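Local coordinates for Asl2047 protein (Nostoc sp., PDB 3HFN) that is a cyanobacterial Hfq homologue of the Sm family with altered RNA-binding properties, probably acting in RNA-based regulation of translation, at residues E27-T32 and I65-P70. Sequence-based numbering, arbitrary orientation.
Sequences EIKLVT and IAYLQP
One face of the Tyr67 ring takes the CB of Lys29, a CH-pi contact 3.8 Å from the ring centroid and displaced toward the rim, while Glu27 OE1 lies at the ring edge, near its plane, 4.2 Å from Tyr67 OH and too far for a hydrogen bond. Tyr67 CG occupies the crowded position between backbone N and carbonyl carbon (chi1 82°), which lays the ring alongside the lysine chain. Glu27 runs extended beside Gln69, their carboxylate and amide planes 61° apart. An alanine in place of Tyr67 lacks the ring and would probably leave Lys29 CB and Glu27 OE1 less well packed. The strands pair antiparallel: Lys29 N donates a hydrogen bond to Tyr67 O (2.7 Å), almost along the C=O axis, and Glu27 and Gln69 exchange two backbone N-H to O=C hydrogen bonds. At a classic beta bulge, Lys29 O accepts hydrogen bonds from Ala66 N (2.9 Å) and, weakly, Tyr67 N (3.3 Å). On the sheet face carrying Ile28, Leu30 and Ile65, Ile65 CG1 packs obliquely against Ile28 CG2 (4.0 Å) and Leu30 CD1 (3.9 Å), which approach from the same side; all three side chains reach Ile60 of strand 57-61, inside the small Sm-fold barrel. Strand 25-30 also pairs with strand 35-43, whereas Tyr67 and Leu68 pair antiparallel with a neighbouring subunit's strand, extending the sheet across the interface.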
ATOM      1  N   GLU A  27      10.289 -16.308 -11.547  1.00 15.16           N
ATOM      2  CA  GLU A  27      10.738 -15.004 -11.021  1.00 17.55           C
ATOM      3  C   GLU A  27       9.563 -14.135 -10.575  1.00 18.25           C
ATOM      4  O   GLU A  27       8.693 -13.761 -11.366  1.00 18.06           O
ATOM      5  CB  GLU A  27      11.497 -14.224 -12.098  1.00 18.33           C
ATOM      6  CG  GLU A  27      12.066 -12.897 -11.649  1.00 21.42           C
ATOM      7  CD  GLU A  27      12.672 -12.138 -12.802  1.00 25.55           C
ATOM      8  OE1 GLU A  27      11.890 -11.846 -13.732  1.00 26.36           O
ATOM      9  OE2 GLU A  27      13.915 -11.838 -12.806  1.00 28.12           O
ATOM     10  N   ILE A  28       9.575 -13.770  -9.296  1.00 19.58           N
ATOM     11  CA  ILE A  28       8.552 -12.911  -8.669  1.00 19.08           C
ATOM     12  C   ILE A  28       9.173 -11.557  -8.347  1.00 18.78           C
ATOM     13  O   ILE A  28      10.056 -11.460  -7.484  1.00 17.62           O
ATOM     14  CB  ILE A  28       8.075 -13.536  -7.346  1.00 19.76           C
ATOM     15  CG1 ILE A  28       7.573 -14.987  -7.560  1.00 18.97           C
ATOM     16  CG2 ILE A  28       7.029 -12.625  -6.689  1.00 20.09           C
ATOM     17  CD1 ILE A  28       7.884 -15.890  -6.435  1.00 21.00           C
ATOM     18  N   LYS A  29       8.706 -10.506  -9.011  1.00 18.68           N
ATOM     19  CA  LYS A  29       9.329  -9.204  -8.801  1.00 18.74           C
ATOM     20  C   LYS A  29       8.556  -8.477  -7.750  1.00 18.83           C
ATOM     21  O   LYS A  29       7.430  -8.054  -7.965  1.00 18.75           O
ATOM     22  CB  LYS A  29       9.416  -8.353 -10.066  1.00 18.59           C
ATOM     23  CG  LYS A  29      10.360  -7.175  -9.983  1.00 18.86           C
ATOM     24  CD  LYS A  29      11.751  -7.582 -10.467  1.00 22.90           C
ATOM     25  CE  LYS A  29      12.840  -6.474 -10.312  1.00 25.08           C
ATOM     26  NZ  LYS A  29      12.440  -5.119 -10.767  1.00 25.57           N
ATOM     27  N   LEU A  30       9.195  -8.353  -6.600  1.00 19.39           N
ATOM     28  CA  LEU A  30       8.623  -7.658  -5.463  1.00 19.43           C
ATOM     29  C   LEU A  30       8.779  -6.175  -5.673  1.00 19.98           C
ATOM     30  O   LEU A  30       9.642  -5.738  -6.411  1.00 20.56           O
ATOM     31  CB  LEU A  30       9.239  -8.145  -4.154  1.00 18.65           C
ATOM     32  CG  LEU A  30       8.590  -9.329  -3.368  1.00 15.93           C
ATOM     33  CD1 LEU A  30       7.814 -10.316  -4.212  1.00 12.67           C
ATOM     34  CD2 LEU A  30       9.651 -10.022  -2.566  1.00 13.46           C
ATOM     35  N   VAL A  31       7.906  -5.402  -5.057  1.00 20.84           N
ATOM     36  CA  VAL A  31       7.807  -3.962  -5.282  1.00 21.10           C
ATOM     37  C   VAL A  31       8.987  -3.246  -4.713  1.00 21.44           C
ATOM     38  O   VAL A  31       9.041  -1.995  -4.741  1.00 21.29           O
ATOM     39  CB  VAL A  31       6.505  -3.391  -4.677  1.00 21.34           C
ATOM     40  CG1 VAL A  31       5.333  -4.242  -5.113  1.00 22.60           C
ATOM     41  CG2 VAL A  31       6.566  -3.363  -3.162  1.00 21.19           C
ATOM     42  N   THR A  32       9.920  -4.068  -4.214  1.00 21.85           N
ATOM     43  CA  THR A  32      11.212  -3.673  -3.597  1.00 22.14           C
ATOM     44  C   THR A  32      12.337  -3.629  -4.621  1.00 21.95           C
ATOM     45  O   THR A  32      13.319  -2.943  -4.414  1.00 22.23           O
ATOM     46  CB  THR A  32      11.614  -4.678  -2.468  1.00 21.95           C
ATOM     47  OG1 THR A  32      10.556  -4.777  -1.520  1.00 21.97           O
ATOM     48  CG2 THR A  32      12.820  -4.242  -1.739  1.00 23.69           C
ATOM     49  N   ILE A  65       3.977  -7.870  -4.127  1.00  4.85           N
ATOM     50  CA  ILE A  65       4.039  -8.424  -5.412  1.00  4.79           C
ATOM     51  C   ILE A  65       3.714  -7.501  -6.586  1.00  6.73           C
ATOM     52  O   ILE A  65       2.614  -6.977  -6.721  1.00  6.79           O
ATOM     53  CB  ILE A  65       3.314  -9.751  -5.597  1.00  5.78           C
ATOM     54  CG1 ILE A  65       4.032 -10.859  -4.741  1.00  6.12           C
ATOM     55  CG2 ILE A  65       3.569 -10.142  -6.970  1.00  2.00           C
ATOM     56  CD1 ILE A  65       3.318 -12.288  -4.792  1.00  7.02           C
ATOM     57  N   ALA A  66       4.669  -7.299  -7.484  1.00  7.30           N
ATOM     58  CA  ALA A  66       4.457  -6.401  -8.586  1.00  7.57           C
ATOM     59  C   ALA A  66       4.016  -7.262  -9.727  1.00  7.89           C
ATOM     60  O   ALA A  66       3.028  -6.980 -10.411  1.00  8.01           O
ATOM     61  CB  ALA A  66       5.788  -5.718  -8.932  1.00  7.53           C
ATOM     62  N   TYR A  67       4.800  -8.299  -9.980  1.00  7.79           N
ATOM     63  CA  TYR A  67       4.537  -9.099 -11.139  1.00  7.58           C
ATOM     64  C   TYR A  67       5.301 -10.359 -11.044  1.00  7.52           C
ATOM     65  O   TYR A  67       6.354 -10.371 -10.404  1.00  8.26           O
ATOM     66  CB  TYR A  67       4.803  -8.339 -12.449  1.00  7.81           C
ATOM     67  CG  TYR A  67       6.226  -8.278 -12.901  1.00  8.32           C
ATOM     68  CD1 TYR A  67       7.011  -9.403 -12.989  1.00  9.87           C
ATOM     69  CD2 TYR A  67       6.799  -7.068 -13.272  1.00  9.86           C
ATOM     70  CE1 TYR A  67       8.354  -9.330 -13.406  1.00 10.18           C
ATOM     71  CE2 TYR A  67       8.108  -6.992 -13.711  1.00  8.74           C
ATOM     72  CZ  TYR A  67       8.885  -8.116 -13.772  1.00 10.69           C
ATOM     73  OH  TYR A  67      10.214  -8.043 -14.180  1.00 14.57           O
ATOM     74  N   LEU A  68       4.773 -11.401 -11.705  1.00  9.43           N
ATOM     75  CA  LEU A  68       5.351 -12.720 -11.703  1.00 12.13           C
ATOM     76  C   LEU A  68       5.464 -13.238 -13.113  1.00 14.01           C
ATOM     77  O   LEU A  68       4.601 -12.988 -13.915  1.00 14.70           O
ATOM     78  CB  LEU A  68       4.451 -13.636 -10.897  1.00 12.46           C
ATOM     79  CG  LEU A  68       4.548 -15.147 -11.117  1.00 13.89           C
ATOM     80  CD1 LEU A  68       3.847 -15.810  -9.976  1.00 17.43           C
ATOM     81  CD2 LEU A  68       3.890 -15.582 -12.403  1.00 14.32           C
ATOM     82  N   GLN A  69       6.527 -13.985 -13.408  1.00 17.41           N
ATOM     83  CA  GLN A  69       6.712 -14.631 -14.712  1.00 19.09           C
ATOM     84  C   GLN A  69       7.291 -16.036 -14.618  1.00 20.42           C
ATOM     85  O   GLN A  69       8.184 -16.294 -13.843  1.00 20.71           O
ATOM     86  CB  GLN A  69       7.658 -13.840 -15.596  1.00 19.32           C
ATOM     87  CG  GLN A  69       8.058 -12.501 -15.102  1.00 21.07           C
ATOM     88  CD  GLN A  69       8.893 -11.738 -16.113  1.00 23.31           C
ATOM     89  OE1 GLN A  69       9.868 -12.257 -16.670  1.00 22.69           O
ATOM     90  NE2 GLN A  69       8.527 -10.478 -16.334  1.00 26.34           N
ATOM     91  N   PRO A  70       6.778 -16.950 -15.441  1.00 21.82           N
ATOM     92  CA  PRO A  70       7.514 -18.170 -15.754  1.00 22.19           C
ATOM     93  C   PRO A  70       8.800 -17.860 -16.512  1.00 22.87           C
ATOM     94  O   PRO A  70       8.779 -17.219 -17.567  1.00 22.34           O
ATOM     95  CB  PRO A  70       6.558 -18.919 -16.662  1.00 22.00           C
ATOM     96  CG  PRO A  70       5.246 -18.462 -16.262  1.00 22.82           C
ATOM     97  CD  PRO A  70       5.361 -17.031 -15.823  1.00 21.66           C
TER